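Local coordinates for protein histidinol-phosphatase (Bordetella pertussis, PDB 3FVV) that probably removes the phosphate from L-histidinol phosphate to give L-histidinol, a late step of histidine biosynthesis, as a magnesium-dependent hydrolase of the HAD-like superfamily, at residues 9-18 with 92-101; 133-141 with 149-157. All coordinates share one frame; numbering follows the deposited sequence.

Interaction 1. Residues 9-18 with 92-101; sequences FDLDHTLLPL and SLTVQAVDVV. With SO4 (sulfate ion), chain C.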
ATOM      1  N   PHE A   9      -5.248  -0.006  -7.508  1.00 12.26           N
ATOM      2  CA  PHE A   9      -4.016   0.734  -7.424  1.00 12.53           C
ATOM      3  C   PHE A   9      -3.121   0.283  -6.296  1.00 12.50           C
ATOM      4  O   PHE A   9      -3.515   0.279  -5.151  1.00 12.07           O
ATOM      5  CB  PHE A   9      -4.351   2.206  -7.263  1.00 11.67           C
ATOM      6  CG  PHE A   9      -5.264   2.707  -8.294  1.00 12.95           C
ATOM      7  CD1 PHE A   9      -4.776   3.105  -9.526  1.00 10.82           C
ATOM      8  CD2 PHE A   9      -6.620   2.748  -8.059  1.00 11.69           C
ATOM      9  CE1 PHE A   9      -5.615   3.560 -10.489  1.00 11.28           C
ATOM     10  CE2 PHE A   9      -7.493   3.219  -9.013  1.00 14.54           C
ATOM     11  CZ  PHE A   9      -6.989   3.659 -10.228  1.00 12.76           C
ATOM     12  N   ASP A  10      -1.896  -0.059  -6.635  1.00 13.65           N
ATOM     13  CA  ASP A  10      -0.807  -0.130  -5.649  1.00 13.44           C
ATOM     14  C   ASP A  10      -0.524   1.287  -5.111  1.00 12.99           C
ATOM     15  O   ASP A  10      -0.809   2.269  -5.768  1.00 12.84           O
ATOM     16  CB  ASP A  10       0.448  -0.709  -6.344  1.00 14.69           C
ATOM     17  CG  ASP A  10       1.631  -0.922  -5.360  1.00 16.66           C
ATOM     18  OD1 ASP A  10       1.402  -1.597  -4.302  1.00 17.60           O
ATOM     19  OD2 ASP A  10       2.747  -0.406  -5.616  1.00 22.39           O
ATOM     20  N   LEU A  11       0.031   1.419  -3.914  1.00 13.97           N
ATOM     21  CA  LEU A  11       0.359   2.735  -3.372  1.00 12.90           C
ATOM     22  C   LEU A  11       1.849   3.109  -3.473  1.00 13.44           C
ATOM     23  O   LEU A  11       2.209   4.038  -4.211  1.00 12.10           O
ATOM     24  CB  LEU A  11      -0.075   2.855  -1.909  1.00 13.87           C
ATOM     25  CG  LEU A  11       0.220   4.187  -1.228  1.00 13.71           C
ATOM     26  CD1 LEU A  11      -0.523   5.276  -1.907  1.00  9.24           C
ATOM     27  CD2 LEU A  11      -0.147   4.147   0.336  1.00 15.37           C
ATOM     28  N   ASP A  12       2.708   2.387  -2.763  1.00 13.38           N
ATOM     29  CA  ASP A  12       4.076   2.869  -2.561  1.00 13.62           C
ATOM     30  C   ASP A  12       4.856   2.776  -3.839  1.00 13.05           C
ATOM     31  O   ASP A  12       4.955   1.717  -4.403  1.00 12.36           O
ATOM     32  CB  ASP A  12       4.750   2.125  -1.403  1.00 13.81           C
ATOM     33  CG  ASP A  12       3.987   2.304  -0.082  1.00 15.05           C
ATOM     34  OD1 ASP A  12       3.623   3.434   0.282  1.00 14.67           O
ATOM     35  OD2 ASP A  12       3.678   1.314   0.579  1.00 20.22           O
ATOM     36  N   HIS A  13       5.344   3.926  -4.314  1.00 13.64           N
ATOM     37  CA  HIS A  13       6.110   4.048  -5.567  1.00 14.54           C
ATOM     38  C   HIS A  13       5.249   3.923  -6.795  1.00 14.96           C
ATOM     39  O   HIS A  13       5.751   4.015  -7.892  1.00 16.68           O
ATOM     40  CB  HIS A  13       7.241   3.039  -5.630  1.00 15.57           C
ATOM     41  CG  HIS A  13       8.222   3.215  -4.522  1.00 20.28           C
ATOM     42  ND1 HIS A  13       9.007   4.337  -4.414  1.00 23.35           N
ATOM     43  CD2 HIS A  13       8.502   2.452  -3.443  1.00 25.65           C
ATOM     44  CE1 HIS A  13       9.757   4.245  -3.330  1.00 24.48           C
ATOM     45  NE2 HIS A  13       9.475   3.108  -2.725  1.00 26.63           N
ATOM     46  N   THR A  14       3.948   3.741  -6.624  1.00 14.63           N
ATOM     47  CA  THR A  14       3.004   3.708  -7.757  1.00 14.58           C
ATOM     48  C   THR A  14       2.234   5.012  -7.753  1.00 13.58           C
ATOM     49  O   THR A  14       2.351   5.788  -8.665  1.00 15.36           O
ATOM     50  CB  THR A  14       2.026   2.502  -7.614  1.00 13.98           C
ATOM     51  OG1 THR A  14       2.780   1.301  -7.784  1.00 19.02           O
ATOM     52  CG2 THR A  14       0.876   2.550  -8.657  1.00 15.41           C
ATOM     53  N   LEU A  15       1.455   5.261  -6.705  1.00 14.03           N
ATOM     54  CA  LEU A  15       0.720   6.520  -6.611  1.00 14.74           C
ATOM     55  C   LEU A  15       1.514   7.579  -5.861  1.00 14.01           C
ATOM     56  O   LEU A  15       1.248   8.743  -6.045  1.00 15.66           O
ATOM     57  CB  LEU A  15      -0.674   6.304  -6.014  1.00 14.71           C
ATOM     58  CG  LEU A  15      -1.740   5.572  -6.862  1.00 14.16           C
ATOM     59  CD1 LEU A  15      -3.064   5.611  -6.133  1.00  8.04           C
ATOM     60  CD2 LEU A  15      -1.867   6.190  -8.276  1.00 12.66           C
ATOM     61  N   LEU A  16       2.525   7.189  -5.051  1.00 14.00           N
ATOM     62  CA  LEU A  16       3.338   8.142  -4.317  1.00 13.39           C
ATOM     63  C   LEU A  16       4.812   7.883  -4.664  1.00 13.51           C
ATOM     64  O   LEU A  16       5.212   6.730  -4.831  1.00 11.22           O
ATOM     65  CB  LEU A  16       3.138   8.010  -2.802  1.00 14.07           C
ATOM     66  CG  LEU A  16       1.748   8.208  -2.215  1.00 15.04           C
ATOM     67  CD1 LEU A  16       1.810   7.796  -0.741  1.00 16.71           C
ATOM     68  CD2 LEU A  16       1.348   9.610  -2.406  1.00 18.84           C
ATOM     69  N   PRO A  17       5.613   8.953  -4.791  1.00 13.75           N
ATOM     70  CA  PRO A  17       7.009   8.794  -5.148  1.00 14.58           C
ATOM     71  C   PRO A  17       7.828   8.444  -3.915  1.00 15.27           C
ATOM     72  O   PRO A  17       8.924   8.857  -3.801  1.00 16.13           O
ATOM     73  CB  PRO A  17       7.392  10.180  -5.689  1.00 15.36           C
ATOM     74  CG  PRO A  17       6.484  11.125  -4.986  1.00 16.24           C
ATOM     75  CD  PRO A  17       5.211  10.372  -4.758  1.00 14.77           C
ATOM     76  N   LEU A  18       7.288   7.649  -3.009  1.00 14.94           N
ATOM     77  CA  LEU A  18       8.007   7.268  -1.832  1.00 14.99           C
ATOM     78  C   LEU A  18       7.367   5.976  -1.291  1.00 14.69           C
ATOM     79  O   LEU A  18       6.323   5.501  -1.786  1.00 12.87           O
ATOM     80  CB  LEU A  18       7.972   8.425  -0.820  1.00 14.43           C
ATOM     81  CG  LEU A  18       6.593   9.076  -0.485  1.00 16.49           C
ATOM     82  CD1 LEU A  18       5.829   8.216   0.494  1.00 11.67           C
ATOM     83  CD2 LEU A  18       6.690  10.540   0.012  1.00 11.91           C
ATOM     84  N   SER A  92       3.871  15.101  -1.541  1.00 16.59           N
ATOM     85  CA  SER A  92       4.365  14.200  -2.551  1.00 16.46           C
ATOM     86  C   SER A  92       3.255  13.773  -3.522  1.00 16.28           C
ATOM     87  O   SER A  92       3.491  12.944  -4.389  1.00 15.51           O
ATOM     88  CB  SER A  92       4.941  12.947  -1.849  1.00 16.65           C
ATOM     89  OG  SER A  92       3.897  12.035  -1.466  1.00 16.53           O
ATOM     90  N   LEU A  93       2.020  14.253  -3.296  1.00 15.82           N
ATOM     91  CA  LEU A  93       0.943  13.992  -4.194  1.00 16.29           C
ATOM     92  C   LEU A  93       1.178  14.737  -5.512  1.00 15.61           C
ATOM     93  O   LEU A  93       1.450  15.933  -5.495  1.00 16.56           O
ATOM     94  CB  LEU A  93      -0.371  14.450  -3.596  1.00 16.79           C
ATOM     95  CG  LEU A  93      -1.282  13.356  -3.096  1.00 20.77           C
ATOM     96  CD1 LEU A  93      -0.576  12.490  -2.123  1.00 24.71           C
ATOM     97  CD2 LEU A  93      -2.511  14.039  -2.502  1.00 27.25           C
ATOM     98  N   THR A  94       1.127  14.042  -6.639  1.00 14.06           N
ATOM     99  CA  THR A  94       1.345  14.689  -7.955  1.00 12.69           C
ATOM    100  C   THR A  94       0.036  14.644  -8.725  1.00 13.28           C
ATOM    101  O   THR A  94      -0.785  13.708  -8.543  1.00 10.76           O
ATOM    102  CB  THR A  94       2.350  13.962  -8.795  1.00 12.88           C
ATOM    103  OG1 THR A  94       1.907  12.588  -9.062  1.00 11.87           O
ATOM    104  CG2 THR A  94       3.734  13.985  -8.114  1.00 12.62           C
ATOM    105  N   VAL A  95      -0.130  15.625  -9.595  1.00 12.19           N
ATOM    106  CA  VAL A  95      -1.266  15.690 -10.465  1.00 13.06           C
ATOM    107  C   VAL A  95      -1.374  14.446 -11.357  1.00 12.21           C
ATOM    108  O   VAL A  95      -2.498  13.972 -11.576  1.00 12.50           O
ATOM    109  CB  VAL A  95      -1.345  17.030 -11.295  1.00 14.09           C
ATOM    110  CG1 VAL A  95      -0.304  17.058 -12.358  1.00 13.22           C
ATOM    111  CG2 VAL A  95      -2.766  17.162 -11.906  1.00 15.93           C
ATOM    112  N   GLN A  96      -0.254  13.902 -11.831  1.00 11.01           N
ATOM    113  CA  GLN A  96      -0.272  12.660 -12.594  1.00 11.77           C
ATOM    114  C   GLN A  96      -0.890  11.488 -11.830  1.00 11.30           C
ATOM    115  O   GLN A  96      -1.689  10.774 -12.388  1.00 10.78           O
ATOM    116  CB  GLN A  96       1.121  12.215 -13.106  1.00 12.40           C
ATOM    117  CG  GLN A  96       1.638  13.048 -14.259  1.00 13.55           C
ATOM    118  CD  GLN A  96       1.843  14.472 -13.837  1.00 22.91           C
ATOM    119  OE1 GLN A  96       2.489  14.714 -12.792  1.00 17.73           O
ATOM    120  NE2 GLN A  96       1.234  15.441 -14.591  1.00 22.51           N
ATOM    121  N   ALA A  97      -0.450  11.232 -10.601  1.00 10.89           N
ATOM    122  CA  ALA A  97      -1.033  10.158  -9.781  1.00 11.71           C
ATOM    123  C   ALA A  97      -2.504  10.430  -9.498  1.00 12.67           C
ATOM    124  O   ALA A  97      -3.329   9.528  -9.596  1.00 14.70           O
ATOM    125  CB  ALA A  97      -0.218   9.945  -8.437  1.00 11.25           C
ATOM    126  N   VAL A  98      -2.857  11.663  -9.136  1.00 12.58           N
ATOM    127  CA  VAL A  98      -4.251  11.994  -8.867  1.00 12.89           C
ATOM    128  C   VAL A  98      -5.108  11.718 -10.088  1.00 12.90           C
ATOM    129  O   VAL A  98      -6.215  11.148  -9.966  1.00 11.18           O
ATOM    130  CB  VAL A  98      -4.439  13.467  -8.381  1.00 13.25           C
ATOM    131  CG1 VAL A  98      -5.959  13.843  -8.302  1.00 11.28           C
ATOM    132  CG2 VAL A  98      -3.790  13.642  -7.044  1.00 14.59           C
ATOM    133  N   ASP A  99      -4.578  12.087 -11.259  1.00 12.43           N
ATOM    134  CA  ASP A  99      -5.327  11.988 -12.512  1.00 12.95           C
ATOM    135  C   ASP A  99      -5.537  10.545 -12.978  1.00 13.32           C
ATOM    136  O   ASP A  99      -6.548  10.255 -13.518  1.00 12.99           O
ATOM    137  CB  ASP A  99      -4.654  12.781 -13.611  1.00 13.01           C
ATOM    138  CG  ASP A  99      -5.020  14.262 -13.592  1.00 13.02           C
ATOM    139  OD1 ASP A  99      -6.000  14.605 -12.937  1.00 14.27           O
ATOM    140  OD2 ASP A  99      -4.419  15.058 -14.322  1.00 13.34           O
ATOM    141  N   VAL A 100      -4.577   9.647 -12.730  1.00 14.96           N
ATOM    142  CA  VAL A 100      -4.742   8.218 -13.054  1.00 14.93           C
ATOM    143  C   VAL A 100      -5.926   7.656 -12.267  1.00 14.68           C
ATOM    144  O   VAL A 100      -6.833   6.999 -12.836  1.00 16.17           O
ATOM    145  CB  VAL A 100      -3.372   7.454 -12.919  1.00 15.42           C
ATOM    146  CG1 VAL A 100      -3.371   6.357 -11.908  1.00 19.41           C
ATOM    147  CG2 VAL A 100      -2.997   6.871 -14.243  1.00 18.44           C
ATOM    148  N   VAL A 101      -5.986   8.003 -10.993  1.00 13.03           N
ATOM    149  CA  VAL A 101      -7.115   7.614 -10.183  1.00 12.56           C
ATOM    150  C   VAL A 101      -8.404   8.287 -10.635  1.00 12.40           C
ATOM    151  O   VAL A 101      -9.402   7.638 -10.886  1.00 13.13           O
ATOM    152  CB  VAL A 101      -6.834   7.855  -8.691  1.00 13.21           C
ATOM    153  CG1 VAL A 101      -8.023   7.399  -7.877  1.00  9.85           C
ATOM    154  CG2 VAL A 101      -5.566   7.075  -8.277  1.00  9.01           C
TER
HETATM  155  S   SO4 C 233       2.744  -1.363  -1.476  1.00 25.07           S
HETATM  156  O1  SO4 C 233       1.780  -0.235  -1.769  1.00 21.78           O
HETATM  157  O2  SO4 C 233       2.071  -2.712  -1.345  1.00 17.15           O
HETATM  158  O3  SO4 C 233       3.766  -1.264  -2.506  1.00 24.98           O
HETATM  159  O4  SO4 C 233       3.416  -1.152  -0.184  1.00 20.50           O
HETATM  160  O   HOH W   1       1.958  11.333  -6.263  1.00 10.61           O
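Leu15 and Phe9 carry the apolar half of this contact, against helix 95-106. The methyl CG2 of Val101 sits over the middle of the Phe9 ring, 4.1 Å from its centroid and only 7° off the normal, a CH-pi contact. The same methyl meets Leu15 CD1 at 3.6 Å, side chains crossing at about a right angle, while Val100 CG1 touches both Phe9 CE1 and Leu15 CD2. Ala97 CB packs on Leu15 O. Leu16 CD2 presses tightly on Leu93 CD1 at 3.5 Å. Leu18 CD2 lies against CB and OG of Ser92, whose OG is hydrogen-bonded to Ile89 O.

No direct hydrogen bond joins the segments; one water does. It donates to Leu15 O (2.7 Å from the water oxygen) and to Ser92 O, and accepts from Thr94 N. Thr94 N-caps the helix, its OG1 accepting a hydrogen bond from Ala97 N.

The other side of residues 9-18 is the DxD loop of the HAD phosphatases. Here a sulfate ion, probably from the crystallisation liquor, accepts from Asp12 N at its O1 (3.0 Å, almost straight at 174°) and from Leu11 N; Lys160, Thr115 and Ala116 also hydrogen-bond it. Asp10, its CG anti to the backbone N (chi1 -176°), directs OD1 toward the sulfate and into a salt bridge with Lys160; OD2 accepts from Thr14 OG1 (2.8 Å) on its anti lone pair. The chemistry splits by side: apolar side chains and one water fasten the loop to the helix, leaving the amides of Leu11 and Asp12 turned to an anion, probably in the phosphate site.

Interaction 2. Residues 133-141 with 149-157; sequences HLIATDPEY and RIEGTPSFR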
ATOM      1  N   HIS A 133     -12.356   2.450  -1.215  1.00 11.88           N
ATOM      2  CA  HIS A 133     -12.064   1.049  -0.785  1.00 11.15           C
ATOM      3  C   HIS A 133     -10.594   0.877  -0.602  1.00 12.07           C
ATOM      4  O   HIS A 133      -9.807   1.269  -1.495  1.00 13.27           O
ATOM      5  CB  HIS A 133     -12.560   0.082  -1.857  1.00 12.62           C
ATOM      6  CG  HIS A 133     -14.047   0.153  -2.046  1.00 10.89           C
ATOM      7  ND1 HIS A 133     -14.929  -0.340  -1.099  1.00 13.06           N
ATOM      8  CD2 HIS A 133     -14.800   0.744  -2.997  1.00 10.95           C
ATOM      9  CE1 HIS A 133     -16.165  -0.073  -1.482  1.00 13.31           C
ATOM     10  NE2 HIS A 133     -16.111   0.584  -2.632  1.00 14.00           N
ATOM     11  N   LEU A 134     -10.218   0.243   0.503  1.00 10.53           N
ATOM     12  CA  LEU A 134      -8.808   0.030   0.849  1.00 11.35           C
ATOM     13  C   LEU A 134      -8.611  -1.434   1.168  1.00 11.45           C
ATOM     14  O   LEU A 134      -9.294  -1.976   2.021  1.00 11.31           O
ATOM     15  CB  LEU A 134      -8.455   0.793   2.105  1.00 10.59           C
ATOM     16  CG  LEU A 134      -7.020   0.616   2.643  1.00 13.45           C
ATOM     17  CD1 LEU A 134      -5.960   1.119   1.684  1.00  8.72           C
ATOM     18  CD2 LEU A 134      -6.887   1.303   3.973  1.00 13.40           C
ATOM     19  N   ILE A 135      -7.651  -2.050   0.521  1.00 11.16           N
ATOM     20  CA  ILE A 135      -7.376  -3.442   0.737  1.00 11.94           C
ATOM     21  C   ILE A 135      -5.904  -3.476   1.171  1.00 11.90           C
ATOM     22  O   ILE A 135      -4.962  -3.609   0.343  1.00 10.73           O
ATOM     23  CB  ILE A 135      -7.678  -4.272  -0.540  1.00 12.65           C
ATOM     24  CG1 ILE A 135      -9.161  -4.129  -0.985  1.00 15.08           C
ATOM     25  CG2 ILE A 135      -7.359  -5.747  -0.313  1.00 12.17           C
ATOM     26  CD1 ILE A 135      -9.392  -4.345  -2.500  1.00 18.62           C
ATOM     27  N   ALA A 136      -5.717  -3.302   2.477  1.00 10.69           N
ATOM     28  CA  ALA A 136      -4.389  -3.141   3.093  1.00 10.41           C
ATOM     29  C   ALA A 136      -4.158  -4.173   4.185  1.00 11.15           C
ATOM     30  O   ALA A 136      -5.091  -4.723   4.718  1.00 11.09           O
ATOM     31  CB  ALA A 136      -4.226  -1.715   3.711  1.00  9.50           C
ATOM     32  N   THR A 137      -2.892  -4.438   4.521  1.00 12.37           N
ATOM     33  CA  THR A 137      -2.575  -5.300   5.676  1.00 12.09           C
ATOM     34  C   THR A 137      -3.211  -4.607   6.887  1.00 13.94           C
ATOM     35  O   THR A 137      -3.114  -3.386   7.041  1.00 12.33           O
ATOM     36  CB  THR A 137      -1.094  -5.450   5.803  1.00 12.74           C
ATOM     37  OG1 THR A 137      -0.663  -6.118   4.618  1.00 11.50           O
ATOM     38  CG2 THR A 137      -0.633  -6.281   7.093  1.00 11.79           C
ATOM     39  N   ASP A 138      -3.921  -5.374   7.691  1.00 12.75           N
ATOM     40  CA  ASP A 138      -4.664  -4.809   8.792  1.00 13.97           C
ATOM     41  C   ASP A 138      -3.980  -5.114  10.099  1.00 14.39           C
ATOM     42  O   ASP A 138      -3.712  -6.280  10.434  1.00 13.35           O
ATOM     43  CB  ASP A 138      -6.106  -5.328   8.854  1.00 13.83           C
ATOM     44  CG  ASP A 138      -6.951  -4.831   7.660  1.00 18.19           C
ATOM     45  OD1 ASP A 138      -6.859  -3.620   7.288  1.00 17.95           O
ATOM     46  OD2 ASP A 138      -7.690  -5.674   7.104  1.00 20.15           O
ATOM     47  N   PRO A 139      -3.771  -4.066  10.888  1.00 14.35           N
ATOM     48  CA  PRO A 139      -3.216  -4.277  12.205  1.00 13.85           C
ATOM     49  C   PRO A 139      -4.289  -4.743  13.167  1.00 14.60           C
ATOM     50  O   PRO A 139      -5.370  -4.163  13.200  1.00 14.37           O
ATOM     51  CB  PRO A 139      -2.685  -2.877  12.606  1.00 15.53           C
ATOM     52  CG  PRO A 139      -3.253  -1.935  11.754  1.00 14.39           C
ATOM     53  CD  PRO A 139      -4.052  -2.647  10.604  1.00 13.71           C
ATOM     54  N   GLU A 140      -4.024  -5.802  13.932  1.00 13.32           N
ATOM     55  CA  GLU A 140      -4.937  -6.197  14.988  1.00 13.10           C
ATOM     56  C   GLU A 140      -5.034  -5.041  16.025  1.00 12.16           C
ATOM     57  O   GLU A 140      -3.999  -4.469  16.465  1.00 10.14           O
ATOM     58  CB  GLU A 140      -4.442  -7.478  15.662  1.00 12.62           C
ATOM     59  CG  GLU A 140      -5.297  -7.983  16.766  1.00 16.12           C
ATOM     60  CD  GLU A 140      -4.584  -9.139  17.542  1.00 18.71           C
ATOM     61  OE1 GLU A 140      -3.404  -9.010  17.960  1.00 18.10           O
ATOM     62  OE2 GLU A 140      -5.211 -10.181  17.688  1.00 21.94           O
ATOM     63  N   TYR A 141      -6.272  -4.751  16.401  1.00 10.35           N
ATOM     64  CA  TYR A 141      -6.638  -3.706  17.384  1.00 12.29           C
ATOM     65  C   TYR A 141      -7.500  -4.379  18.377  1.00 11.46           C
ATOM     66  O   TYR A 141      -8.503  -4.958  17.994  1.00 13.60           O
ATOM     67  CB  TYR A 141      -7.462  -2.635  16.697  1.00 11.53           C
ATOM     68  CG  TYR A 141      -7.749  -1.402  17.510  1.00 12.92           C
ATOM     69  CD1 TYR A 141      -6.754  -0.486  17.793  1.00 13.80           C
ATOM     70  CD2 TYR A 141      -9.025  -1.104  17.907  1.00 14.02           C
ATOM     71  CE1 TYR A 141      -7.031   0.660  18.494  1.00 14.66           C
ATOM     72  CE2 TYR A 141      -9.333   0.086  18.611  1.00 13.63           C
ATOM     73  CZ  TYR A 141      -8.326   0.964  18.905  1.00 15.99           C
ATOM     74  OH  TYR A 141      -8.589   2.139  19.615  1.00  9.56           O
ATOM     75  N   ARG A 149       0.324  -7.365  16.061  1.00 14.70           N
ATOM     76  CA  ARG A 149       0.062  -8.510  15.216  1.00 14.25           C
ATOM     77  C   ARG A 149      -0.799  -8.165  13.996  1.00 14.99           C
ATOM     78  O   ARG A 149      -1.584  -7.190  13.999  1.00 15.39           O
ATOM     79  CB  ARG A 149      -0.620  -9.608  16.042  1.00 14.87           C
ATOM     80  CG  ARG A 149       0.135  -9.967  17.348  1.00 18.53           C
ATOM     81  CD  ARG A 149      -0.322 -11.309  17.890  1.00 23.25           C
ATOM     82  NE  ARG A 149      -1.786 -11.364  18.013  1.00 25.44           N
ATOM     83  CZ  ARG A 149      -2.461 -12.440  18.425  1.00 28.04           C
ATOM     84  NH1 ARG A 149      -1.816 -13.519  18.816  1.00 27.09           N
ATOM     85  NH2 ARG A 149      -3.786 -12.416  18.512  1.00 27.95           N
ATOM     86  N   ILE A 150      -0.661  -8.960  12.942  1.00 15.25           N
ATOM     87  CA  ILE A 150      -1.480  -8.827  11.716  1.00 15.83           C
ATOM     88  C   ILE A 150      -2.819  -9.505  11.895  1.00 16.33           C
ATOM     89  O   ILE A 150      -2.874 -10.600  12.412  1.00 16.15           O
ATOM     90  CB  ILE A 150      -0.803  -9.497  10.514  1.00 16.17           C
ATOM     91  CG1 ILE A 150       0.496  -8.763  10.198  1.00 18.08           C
ATOM     92  CG2 ILE A 150      -1.699  -9.452   9.268  1.00 15.98           C
ATOM     93  CD1 ILE A 150       1.379  -9.477   9.205  1.00 21.05           C
ATOM     94  N   GLU A 151      -3.891  -8.841  11.476  1.00 16.48           N
ATOM     95  CA  GLU A 151      -5.210  -9.396  11.489  1.00 18.59           C
ATOM     96  C   GLU A 151      -5.521  -9.906  10.098  1.00 18.25           C
ATOM     97  O   GLU A 151      -5.622  -9.130   9.123  1.00 19.69           O
ATOM     98  CB  GLU A 151      -6.170  -8.288  11.961  1.00 19.89           C
ATOM     99  CG  GLU A 151      -7.642  -8.546  11.902  1.00 23.55           C
ATOM    100  CD  GLU A 151      -8.092  -9.295  13.102  1.00 30.41           C
ATOM    101  OE1 GLU A 151      -7.931  -8.778  14.233  1.00 31.95           O
ATOM    102  OE2 GLU A 151      -8.642 -10.408  12.904  1.00 36.97           O
ATOM    103  N   GLY A 152      -5.638 -11.223   9.967  1.00 18.37           N
ATOM    104  CA  GLY A 152      -6.049 -11.844   8.703  1.00 16.67           C
ATOM    105  C   GLY A 152      -4.901 -11.936   7.704  1.00 16.52           C
ATOM    106  O   GLY A 152      -3.761 -12.144   8.096  1.00 16.01           O
ATOM    107  N   THR A 153      -5.213 -11.910   6.410  1.00 15.54           N
ATOM    108  CA  THR A 153      -4.209 -12.160   5.402  1.00 15.20           C
ATOM    109  C   THR A 153      -3.549 -10.819   5.037  1.00 15.52           C
ATOM    110  O   THR A 153      -4.248  -9.844   4.805  1.00 14.22           O
ATOM    111  CB  THR A 153      -4.831 -12.748   4.135  1.00 14.82           C
ATOM    112  OG1 THR A 153      -5.491 -13.965   4.462  1.00 18.49           O
ATOM    113  CG2 THR A 153      -3.777 -13.022   3.059  1.00 14.92           C
ATOM    114  N   PRO A 154      -2.203 -10.778   5.008  1.00 16.32           N
ATOM    115  CA  PRO A 154      -1.517  -9.593   4.561  1.00 16.84           C
ATOM    116  C   PRO A 154      -1.772  -9.296   3.085  1.00 17.48           C
ATOM    117  O   PRO A 154      -1.935 -10.223   2.268  1.00 18.61           O
ATOM    118  CB  PRO A 154      -0.036  -9.874   4.829  1.00 16.93           C
ATOM    119  CG  PRO A 154       0.049 -11.287   5.318  1.00 18.66           C
ATOM    120  CD  PRO A 154      -1.308 -11.822   5.545  1.00 17.16           C
ATOM    121  N   SER A 155      -1.849  -8.012   2.775  1.00 16.84           N
ATOM    122  CA  SER A 155      -2.061  -7.547   1.407  1.00 16.78           C
ATOM    123  C   SER A 155      -0.692  -7.370   0.755  1.00 15.87           C
ATOM    124  O   SER A 155      -0.220  -6.281   0.469  1.00 14.06           O
ATOM    125  CB  SER A 155      -2.901  -6.283   1.409  1.00 16.17           C
ATOM    126  OG  SER A 155      -3.427  -6.099   0.120  1.00 17.81           O
ATOM    127  N   PHE A 156      -0.055  -8.511   0.568  1.00 16.26           N
ATOM    128  CA  PHE A 156       1.341  -8.563   0.113  1.00 16.49           C
ATOM    129  C   PHE A 156       1.536  -9.787  -0.757  1.00 15.99           C
ATOM    130  O   PHE A 156       1.124 -10.891  -0.409  1.00 14.11           O
ATOM    131  CB  PHE A 156       2.290  -8.559   1.301  1.00 15.94           C
ATOM    132  CG  PHE A 156       3.742  -8.615   0.928  1.00 15.68           C
ATOM    133  CD1 PHE A 156       4.348  -7.560   0.330  1.00 18.19           C
ATOM    134  CD2 PHE A 156       4.509  -9.755   1.235  1.00 16.85           C
ATOM    135  CE1 PHE A 156       5.722  -7.606  -0.021  1.00 20.04           C
ATOM    136  CE2 PHE A 156       5.870  -9.821   0.943  1.00 17.80           C
ATOM    137  CZ  PHE A 156       6.484  -8.723   0.301  1.00 19.36           C
ATOM    138  N   ARG A 157       2.132  -9.557  -1.911  1.00 16.47           N
ATOM    139  CA  ARG A 157       2.339 -10.609  -2.874  1.00 18.33           C
ATOM    140  C   ARG A 157       1.040 -11.359  -3.204  1.00 17.38           C
ATOM    141  O   ARG A 157       0.061 -10.749  -3.616  1.00 17.49           O
ATOM    142  CB  ARG A 157       3.430 -11.562  -2.377  1.00 18.53           C
ATOM    143  CG  ARG A 157       4.740 -10.910  -2.235  1.00 23.00           C
ATOM    144  CD  ARG A 157       5.840 -11.946  -2.083  1.00 27.84           C
ATOM    145  NE  ARG A 157       7.146 -11.293  -2.219  1.00 35.09           N
ATOM    146  CZ  ARG A 157       8.174 -11.399  -1.355  1.00 38.43           C
ATOM    147  NH1 ARG A 157       8.100 -12.171  -0.264  1.00 41.86           N
ATOM    148  NH2 ARG A 157       9.319 -10.738  -1.586  1.00 38.41           N
TER
HETATM  149  O   HOH W   2      -4.041  -8.231   6.965  1.00 10.74           O
HETATM  150  O   HOH W   3      -7.710  -8.420   7.535  1.00 16.04           O
HETATM  151  O   HOH W   4      -1.443  -4.622  15.523  1.00  9.63           O
HETATM  152  O   HOH W   5      -8.484  -6.102  14.811  1.00 18.79           O
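An antiparallel strand pairing, part of the small beta extension that leaves the edge of the central HAD sheet, joins residues 133-141 to 149-157. Its backbone bonds flank the non-hydrogen-bonded pair Pro139-Ile150: Glu151 N gives to Asp138 O (2.8 Å, 174°), and Glu140 N gives to Arg149 O.

At the outer end Glu140 and Arg149 run side by side. Arg149 grips the carboxylate side-on, NE to OE1 at 2.9 Å and NH2 to OE2 at 2.8 Å, the two planes only 24° apart; OE2 is met on its syn lone pair. Thr147 OG1 also hydrogen-bonds OE1, which helps fix the carboxylate's rotation.

Near the core, Ser155 takes over. Its N gives to Thr137 OG1 at 2.9 Å, and its hydroxyl, anti to the backbone N (chi1 -162°), swings over to Ile135 O, 2.9 Å from OG and well above the carbonyl plane. Thr137 turns its methyl CG2 to Ile150 CG2, 4.0 Å away. Between the two ends, one water bridges Asp138 N to the carbonyls of Glu151 and Thr153, and a second links Asp138 OD2 to Glu151 O, while Asp138 OD1 is hydrogen-bonded to Ser119 OG.

Strand 110-115 pairs with the inner part of 133-142. Helix 158-170 packs on Ile135, and its Arg163 bonds the carbonyls of Ala136 and Thr153; Pro139 and Ile150 rest on Leu66 of helix 58-70.

The centres of interactions 1 and 2 lie 21 Å apart on opposite sides of the chain's centre, with nearest atoms about 7 Å apart and no touch. Strand 110-115 connects them: it pairs with strand 5-9, which leads into residues 9-18, and with strand 133-142, and its Thr115 bonds the sulfate. Lys160 is a second tie, since it forms a salt bridge with Asp10, bonds the sulfate and touches Ser155 of interaction 2. Residues 9-18 therefore meet the anion directly, whereas 149-157 lead into helix 158-170, which delivers Lys160 to it. Interaction 1 thus includes the anion-binding loop itself, while interaction 2 is tied to the site through Lys160.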